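Local coordinates for SCO family protein (Aquifex aeolicus, PDB 3ME7), which probably binds copper and takes part in electron transfer as a membrane-associated SCO1/2-family protein, whose thioredoxin-like domain this chain represents, at residues Leu78-Ile81 with Lys82-Gln85. Sequence-based numbering, arbitrary orientation.
With SO4 (sulfate ion), chain C.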
# COMPACT_ATOMS: atom_id res chain seq x y z
N LEU A 78 -15.45 -3.75 -7.02
CA LEU A 78 -15.75 -2.61 -6.15
C LEU A 78 -16.55 -3.04 -4.91
O LEU A 78 -16.28 -2.58 -3.81
CB LEU A 78 -16.48 -1.50 -6.92
CG LEU A 78 -15.61 -0.84 -8.00
CD1 LEU A 78 -16.43 0.18 -8.78
CD2 LEU A 78 -14.39 -0.18 -7.41
N GLU A 79 -17.50 -3.95 -5.11
CA GLU A 79 -18.24 -4.54 -4.00
C GLU A 79 -17.30 -5.17 -2.96
O GLU A 79 -17.44 -4.94 -1.76
CB GLU A 79 -19.22 -5.58 -4.56
CG GLU A 79 -20.02 -6.38 -3.55
CD GLU A 79 -20.95 -7.38 -4.23
OE1 GLU A 79 -20.46 -8.40 -4.77
OE2 GLU A 79 -22.17 -7.15 -4.21
N ASP A 80 -16.33 -5.94 -3.45
CA ASP A 80 -15.35 -6.60 -2.59
C ASP A 80 -14.50 -5.62 -1.78
O ASP A 80 -14.29 -5.84 -0.58
CB ASP A 80 -14.43 -7.52 -3.39
CG ASP A 80 -15.16 -8.70 -3.99
OD1 ASP A 80 -15.91 -9.38 -3.26
OD2 ASP A 80 -14.98 -8.95 -5.19
N ILE A 81 -14.00 -4.57 -2.43
CA ILE A 81 -13.15 -3.63 -1.71
C ILE A 81 -13.93 -2.74 -0.74
O ILE A 81 -13.40 -2.35 0.30
CB ILE A 81 -12.19 -2.81 -2.62
CG1 ILE A 81 -12.95 -2.05 -3.71
CG2 ILE A 81 -11.09 -3.72 -3.17
CD1 ILE A 81 -12.07 -1.01 -4.41
N LYS A 82 -15.18 -2.43 -1.08
CA LYS A 82 -16.07 -1.72 -0.18
C LYS A 82 -16.33 -2.54 1.09
O LYS A 82 -16.31 -2.01 2.20
CB LYS A 82 -17.39 -1.38 -0.88
CG LYS A 82 -18.32 -0.50 -0.06
CD LYS A 82 -17.61 0.76 0.35
CE LYS A 82 -18.43 1.59 1.32
NZ LYS A 82 -17.60 2.64 1.96
N ARG A 83 -16.58 -3.84 0.91
CA ARG A 83 -16.74 -4.76 2.05
C ARG A 83 -15.47 -4.76 2.95
O ARG A 83 -15.56 -4.65 4.17
CB ARG A 83 -17.06 -6.17 1.54
CG ARG A 83 -17.56 -7.15 2.62
CD ARG A 83 -17.67 -8.59 2.07
NE ARG A 83 -16.34 -9.09 1.69
CZ ARG A 83 -15.98 -9.46 0.47
NH1 ARG A 83 -16.83 -9.41 -0.54
NH2 ARG A 83 -14.73 -9.86 0.25
N PHE A 84 -14.30 -4.82 2.31
CA PHE A 84 -13.02 -4.78 3.05
C PHE A 84 -12.86 -3.48 3.84
O PHE A 84 -12.50 -3.51 5.01
CB PHE A 84 -11.85 -5.00 2.08
CG PHE A 84 -10.52 -5.19 2.76
CD1 PHE A 84 -9.73 -4.08 3.11
CD2 PHE A 84 -10.03 -6.47 3.02
CE1 PHE A 84 -8.50 -4.25 3.75
CE2 PHE A 84 -8.79 -6.64 3.65
CZ PHE A 84 -8.04 -5.53 4.00
N GLN A 85 -13.18 -2.34 3.20
CA GLN A 85 -13.05 -1.03 3.84
C GLN A 85 -13.88 -0.95 5.11
O GLN A 85 -13.40 -0.52 6.16
CB GLN A 85 -13.47 0.08 2.88
CG GLN A 85 -13.36 1.48 3.50
CD GLN A 85 -14.31 2.47 2.88
OE1 GLN A 85 -14.91 2.21 1.84
NE2 GLN A 85 -14.50 3.61 3.55
S SO4 C . -15.96 -3.61 -10.90
O1 SO4 C . -14.65 -3.63 -10.25
O2 SO4 C . -16.05 -2.45 -11.78
O3 SO4 C . -16.15 -4.85 -11.66
O4 SO4 C . -17.00 -3.49 -9.88
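Asp80 and Arg83, one turn apart near the start of helix 78-87, lie alongside each other and close a salt bridge. Arg83 CB lies 3.5 Å from both Glu79 O and Asp80 O. Its CG stands anti to the backbone N (chi1 -166°) and the chain bends at chi3 (64°), which folds the guanidinium back toward the helix N-terminus, one face over Asp80 O. There NH1 donates to Asp80 OD1 at 2.9 Å, on the anti lone pair of that oxygen and slightly out of the guanidinium plane. The two flat groups are turned 67° apart, and the one hydrogen bond between them comes from NH1; Arg83 NH2 stays 3.7 Å from Asp80 OD1. The other carboxylate oxygen, Asp80 OD2, accepts from Thr77 N, as in the side-chain half of a capping box. Replacing Asp80 by alanine removes the carboxylate, which would probably leave the Arg83 guanidinium without its anionic mate and Thr77 N without this acceptor. Beneath the side chains runs the regular i to i+4 ladder, including Lys82 N to Leu78 O at 2.9 Å. In one of two conformers Lys82 NZ reaches Gln85 OE1 at 2.7 Å, a doubtful bond from above the carbonyl plane; that amide is also bonded to Ser16, Tyr17 and Ile90. Ile81 and Phe84 pack on strands 66-71 and 95-100 of the beta-alpha-beta unit, the Phe84 side chain about 5 Å from that of Cys44, which forms the redox-active disulfide with Cys40. A sulfate, probably from the crystallisation liquor, accepts from Leu78 N through its O4 at 3.3 Å and also binds Lys99. Carboxylate and sulfate thus both put negative charge at the helix N-terminus, where the dipole is likely to favour it.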